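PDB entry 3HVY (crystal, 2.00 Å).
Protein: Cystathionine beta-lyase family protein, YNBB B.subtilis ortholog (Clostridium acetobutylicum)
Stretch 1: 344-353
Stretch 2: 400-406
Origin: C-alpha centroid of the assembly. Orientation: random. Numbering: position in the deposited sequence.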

ATOM      1  N   LYS D 344      36.441   8.549 -20.963  1.00 35.35           N
ATOM      2  CA  LYS D 344      35.314   9.432 -21.358  1.00 34.62           C
ATOM      3  C   LYS D 344      33.956   8.766 -21.124  1.00 32.12           C
ATOM      4  O   LYS D 344      33.018   9.375 -20.597  1.00 32.61           O
ATOM      5  CB  LYS D 344      35.475   9.890 -22.811  1.00 31.69           C
ATOM      6  CG  LYS D 344      36.615  10.863 -23.027  1.00 39.93           C
ATOM      7  CD  LYS D 344      36.771  11.146 -24.506  1.00 43.31           C
ATOM      8  CE  LYS D 344      37.834  12.166 -24.787  1.00 47.83           C
ATOM      9  NZ  LYS D 344      37.959  12.315 -26.258  1.00 45.14           N
ATOM     10  N   LEU D 345      33.859   7.498 -21.502  1.00 32.47           N
ATOM     11  CA  LEU D 345      32.647   6.742 -21.284  1.00 33.72           C
ATOM     12  C   LEU D 345      32.268   6.683 -19.809  1.00 35.52           C
ATOM     13  O   LEU D 345      31.108   6.899 -19.435  1.00 32.78           O
ATOM     14  CB  LEU D 345      32.829   5.322 -21.808  1.00 33.15           C
ATOM     15  CG  LEU D 345      31.730   4.280 -21.566  1.00 37.04           C
ATOM     16  CD1 LEU D 345      30.359   4.719 -22.040  1.00 30.17           C
ATOM     17  CD2 LEU D 345      32.124   2.953 -22.224  1.00 35.83           C
ATOM     18  N   ILE D 346      33.249   6.346 -18.985  1.00 36.23           N
ATOM     19  CA  ILE D 346      32.997   6.117 -17.573  1.00 37.72           C
ATOM     20  C   ILE D 346      32.665   7.421 -16.908  1.00 35.86           C
ATOM     21  O   ILE D 346      31.681   7.513 -16.171  1.00 36.92           O
ATOM     22  CB  ILE D 346      34.183   5.420 -16.896  1.00 38.86           C
ATOM     23  CG1 ILE D 346      34.208   3.939 -17.355  1.00 42.44           C
ATOM     24  CG2 ILE D 346      34.097   5.574 -15.384  1.00 36.10           C
ATOM     25  CD1 ILE D 346      35.572   3.270 -17.193  1.00 40.36           C
ATOM     26  N   ASP D 347      33.440   8.439 -17.225  1.00 35.29           N
ATOM     27  CA  ASP D 347      33.204   9.759 -16.685  1.00 36.00           C
ATOM     28  C   ASP D 347      31.799  10.252 -17.030  1.00 36.34           C
ATOM     29  O   ASP D 347      31.152  10.889 -16.215  1.00 31.32           O
ATOM     30  CB  ASP D 347      34.249  10.752 -17.192  1.00 36.83           C
ATOM     31  CG  ASP D 347      35.625  10.594 -16.497  1.00 46.08           C
ATOM     32  OD1 ASP D 347      35.764   9.723 -15.595  1.00 35.44           O
ATOM     33  OD2 ASP D 347      36.566  11.362 -16.853  1.00 41.79           O
ATOM     34  N   PHE D 348      31.335   9.962 -18.245  1.00 36.33           N
ATOM     35  CA  PHE D 348      30.037  10.450 -18.697  1.00 35.48           C
ATOM     36  C   PHE D 348      28.909   9.774 -17.906  1.00 33.74           C
ATOM     37  O   PHE D 348      27.953  10.448 -17.439  1.00 32.03           O
ATOM     38  CB  PHE D 348      29.851  10.205 -20.198  1.00 33.71           C
ATOM     39  CG  PHE D 348      28.526  10.713 -20.729  1.00 32.27           C
ATOM     40  CD1 PHE D 348      28.419  12.021 -21.188  1.00 33.17           C
ATOM     41  CD2 PHE D 348      27.410   9.877 -20.789  1.00 35.24           C
ATOM     42  CE1 PHE D 348      27.196  12.510 -21.687  1.00 31.36           C
ATOM     43  CE2 PHE D 348      26.186  10.349 -21.274  1.00 36.86           C
ATOM     44  CZ  PHE D 348      26.095  11.672 -21.732  1.00 32.63           C
ATOM     45  N   ILE D 349      29.032   8.455 -17.765  1.00 35.25           N
ATOM     46  CA  ILE D 349      28.039   7.639 -17.041  1.00 34.34           C
ATOM     47  C   ILE D 349      27.996   8.020 -15.574  1.00 34.94           C
ATOM     48  O   ILE D 349      26.902   8.247 -15.025  1.00 31.28           O
ATOM     49  CB  ILE D 349      28.237   6.138 -17.286  1.00 37.38           C
ATOM     50  CG1 ILE D 349      27.932   5.864 -18.786  1.00 39.75           C
ATOM     51  CG2 ILE D 349      27.293   5.306 -16.446  1.00 29.28           C
ATOM     52  CD1 ILE D 349      27.719   4.457 -19.147  1.00 41.91           C
ATOM     53  N   LYS D 350      29.162   8.180 -14.960  1.00 33.42           N
ATOM     54  CA  LYS D 350      29.221   8.658 -13.578  1.00 36.94           C
ATOM     55  C   LYS D 350      28.576  10.049 -13.433  1.00 36.07           C
ATOM     56  O   LYS D 350      27.918  10.351 -12.424  1.00 33.86           O
ATOM     57  CB  LYS D 350      30.659   8.682 -13.072  1.00 36.70           C
ATOM     58  CG  LYS D 350      31.244   7.312 -12.739  1.00 37.17           C
ATOM     59  CD  LYS D 350      32.752   7.475 -12.376  1.00 47.39           C
ATOM     60  CE  LYS D 350      33.408   6.230 -11.772  1.00 58.61           C
ATOM     61  NZ  LYS D 350      33.523   6.231 -10.248  1.00 63.41           N
ATOM     62  N   GLY D 351      28.740  10.890 -14.436  1.00 35.27           N
ATOM     63  CA  GLY D 351      28.148  12.209 -14.401  1.00 32.17           C
ATOM     64  C   GLY D 351      26.636  12.116 -14.420  1.00 34.89           C
ATOM     65  O   GLY D 351      25.968  12.891 -13.742  1.00 32.26           O
ATOM     66  N   ILE D 352      26.097  11.151 -15.175  1.00 32.35           N
ATOM     67  CA  ILE D 352      24.660  10.941 -15.223  1.00 33.94           C
ATOM     68  C   ILE D 352      24.163  10.581 -13.829  1.00 33.57           C
ATOM     69  O   ILE D 352      23.189  11.140 -13.359  1.00 30.43           O
ATOM     70  CB  ILE D 352      24.234   9.868 -16.261  1.00 30.49           C
ATOM     71  CG1 ILE D 352      24.497  10.381 -17.679  1.00 32.55           C
ATOM     72  CG2 ILE D 352      22.684   9.532 -16.124  1.00 32.50           C
ATOM     73  CD1 ILE D 352      23.728  11.632 -18.091  1.00 30.06           C
ATOM     74  N   GLN D 353      24.868   9.685 -13.157  1.00 31.72           N
ATOM     75  CA  GLN D 353      24.522   9.310 -11.786  1.00 32.42           C
ATOM     76  C   GLN D 353      24.540  10.541 -10.879  1.00 32.42           C
ATOM     77  O   GLN D 353      23.620  10.776 -10.089  1.00 30.67           O
ATOM     78  CB  GLN D 353      25.486   8.236 -11.246  1.00 34.34           C
ATOM     79  CG  GLN D 353      25.150   7.689  -9.818  1.00 33.88           C
ATOM     80  CD  GLN D 353      23.988   6.726  -9.801  1.00 33.56           C
ATOM     81  OE1 GLN D 353      23.811   5.960 -10.727  1.00 36.04           O
ATOM     82  NE2 GLN D 353      23.232   6.715  -8.714  1.00 29.79           N
ATOM     83  N   PRO D 400      34.283   0.173 -29.209  1.00 36.52           N
ATOM     84  CA  PRO D 400      34.816   1.515 -29.185  1.00 36.83           C
ATOM     85  C   PRO D 400      34.135   2.398 -28.107  1.00 35.53           C
ATOM     86  O   PRO D 400      33.986   3.596 -28.320  1.00 36.50           O
ATOM     87  CB  PRO D 400      34.501   2.010 -30.596  1.00 37.07           C
ATOM     88  CG  PRO D 400      33.191   1.314 -30.921  1.00 36.31           C
ATOM     89  CD  PRO D 400      33.101   0.076 -30.088  1.00 33.76           C
ATOM     90  N   TYR D 401      33.713   1.792 -26.987  1.00 33.83           N
ATOM     91  CA  TYR D 401      33.223   2.535 -25.797  1.00 32.83           C
ATOM     92  C   TYR D 401      32.015   3.408 -26.097  1.00 35.59           C
ATOM     93  O   TYR D 401      32.018   4.627 -25.896  1.00 31.46           O
ATOM     94  CB  TYR D 401      34.353   3.342 -25.144  1.00 33.03           C
ATOM     95  CG  TYR D 401      35.568   2.464 -24.881  1.00 34.36           C
ATOM     96  CD1 TYR D 401      35.544   1.517 -23.870  1.00 32.45           C
ATOM     97  CD2 TYR D 401      36.682   2.517 -25.713  1.00 40.19           C
ATOM     98  CE1 TYR D 401      36.634   0.658 -23.661  1.00 39.67           C
ATOM     99  CE2 TYR D 401      37.752   1.669 -25.532  1.00 37.95           C
ATOM    100  CZ  TYR D 401      37.733   0.746 -24.497  1.00 44.47           C
ATOM    101  OH  TYR D 401      38.834  -0.073 -24.297  1.00 44.34           O
ATOM    102  N   ILE D 402      30.979   2.715 -26.553  1.00 34.82           N
ATOM    103  CA  ILE D 402      29.710   3.302 -26.814  1.00 33.53           C
ATOM    104  C   ILE D 402      28.949   3.300 -25.528  1.00 33.83           C
ATOM    105  O   ILE D 402      28.891   2.297 -24.811  1.00 30.02           O
ATOM    106  CB  ILE D 402      28.922   2.465 -27.820  1.00 32.52           C
ATOM    107  CG1 ILE D 402      29.629   2.442 -29.189  1.00 34.91           C
ATOM    108  CG2 ILE D 402      27.474   3.008 -27.927  1.00 24.42           C
ATOM    109  CD1 ILE D 402      29.289   1.266 -30.063  1.00 27.83           C
ATOM    110  N   GLY D 403      28.295   4.422 -25.238  1.00 32.24           N
ATOM    111  CA  GLY D 403      27.430   4.489 -24.088  1.00 29.88           C
ATOM    112  C   GLY D 403      25.985   4.686 -24.479  1.00 34.74           C
ATOM    113  O   GLY D 403      25.673   5.306 -25.524  1.00 31.38           O
ATOM    114  N   TYR D 404      25.089   4.224 -23.606  1.00 32.96           N
ATOM    115  CA  TYR D 404      23.676   4.265 -23.917  1.00 32.62           C
ATOM    116  C   TYR D 404      22.939   5.022 -22.850  1.00 34.56           C
ATOM    117  O   TYR D 404      22.999   4.646 -21.689  1.00 36.90           O
ATOM    118  CB  TYR D 404      23.134   2.850 -24.069  1.00 32.95           C
ATOM    119  CG  TYR D 404      23.910   2.042 -25.083  1.00 31.31           C
ATOM    120  CD1 TYR D 404      23.516   1.966 -26.403  1.00 33.31           C
ATOM    121  CD2 TYR D 404      25.048   1.381 -24.715  1.00 28.43           C
ATOM    122  CE1 TYR D 404      24.261   1.228 -27.321  1.00 29.25           C
ATOM    123  CE2 TYR D 404      25.779   0.677 -25.611  1.00 33.59           C
ATOM    124  CZ  TYR D 404      25.381   0.602 -26.922  1.00 32.83           C
ATOM    125  OH  TYR D 404      26.139  -0.134 -27.844  1.00 31.69           O
ATOM    126  N   LEU D 405      22.267   6.098 -23.263  1.00 32.63           N
ATOM    127  CA  LEU D 405      21.494   6.967 -22.390  1.00 34.18           C
ATOM    128  C   LEU D 405      20.032   6.792 -22.717  1.00 34.13           C
ATOM    129  O   LEU D 405      19.657   6.662 -23.868  1.00 33.63           O
ATOM    130  CB  LEU D 405      21.871   8.440 -22.633  1.00 38.17           C
ATOM    131  CG  LEU D 405      21.100   9.488 -21.815  1.00 45.10           C
ATOM    132  CD1 LEU D 405      21.835   9.733 -20.544  1.00 46.20           C
ATOM    133  CD2 LEU D 405      20.910  10.800 -22.528  1.00 49.75           C
ATOM    134  N   GLN D 406      19.205   6.721 -21.698  1.00 28.16           N
ATOM    135  CA  GLN D 406      17.770   6.713 -21.915  1.00 32.18           C
ATOM    136  C   GLN D 406      17.015   7.266 -20.743  1.00 33.57           C
ATOM    137  O   GLN D 406      17.482   7.222 -19.622  1.00 36.41           O
ATOM    138  CB  GLN D 406      17.206   5.344 -22.241  1.00 32.15           C
ATOM    139  CG  GLN D 406      17.306   4.342 -21.168  1.00 41.84           C
ATOM    140  CD  GLN D 406      18.655   3.766 -21.106  1.00 48.92           C
ATOM    141  OE1 GLN D 406      19.181   3.307 -22.114  1.00 51.90           O
ATOM    142  NE2 GLN D 406      19.258   3.805 -19.935  1.00 54.91           N
TER

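Residues 344-353 lie within a helix that extends beyond the stretch at both ends. Residues 402-406 form a strand. The two elements run nearly parallel, with 14° between their N-to-C directions, and their axes approach to 8.8 Å. That spacing leaves room for one layer of side chains between the two backbones. No hydrogen bond crosses the interface. Each helix NH from Phe-348 to Gln-353 is bonded to a carbonyl four residues back, for example Ile-352 N to Phe-348 O at 3.0 Å. The contact therefore rests on apolar packing, and the two stretches together bury 265 Å².

Stretch 2 opens with Pro-400, which follows a cis peptide bond and does not touch the helix. Tyr-401 comes next, and here the backbones are closest: its CA lies 6.2 Å from the CA of Leu-345. The CA-to-CB bond of Tyr-401 points toward the helix, but the end of the side chain leads away. The contact is thus made near the base of the side chain, with Tyr-401 CB 3.7 Å from Leu-345 CD2. The same methyl lies at the edge of the tyrosine ring, near its plane. The phenol hydroxyl takes no part.

Ile-402 begins the strand and points away from the helix. Its backbone meets the helix, with Ile-402 O 4.0 Å from Leu-345 CD1. This is a van der Waals approach, since a methyl carbon offers no polar partner.

Gly-403 has no side chain, and Leu-345 uses the space. Leu-345 CD1 packs 3.6 Å from Gly-403 CA. An ideal CB on Gly-403 would point toward the helix and lie 2.9 Å from Leu-345 CD1, which is a clash. Leu-345 thus spans three successive residues of stretch 2, and it has the largest area covered by the other stretch, 78 Å².

Tyr-404 points away, in keeping with the alternation of the strand. Its hydroxyl is hydrogen-bonded elsewhere in the structure.

Leu-405 turns back toward the helix and makes the second apolar cluster. Leu-405 CD1 lies 3.6 Å from Ile-352 CD1, a close methyl-to-methyl contact. Leu-405 CD1 is also 4.5 Å from Phe-348 CE2, a looser approach that is oblique to the ring. Phe-348 and Ile-352 are one helical turn apart, so both can reach this one leucine. Leu-345, Phe-348 and Ile-352 all point toward the strand.

Gln-406 ends the stretch without touching the helix. Its NE2 is hydrogen-bonded elsewhere in the structure.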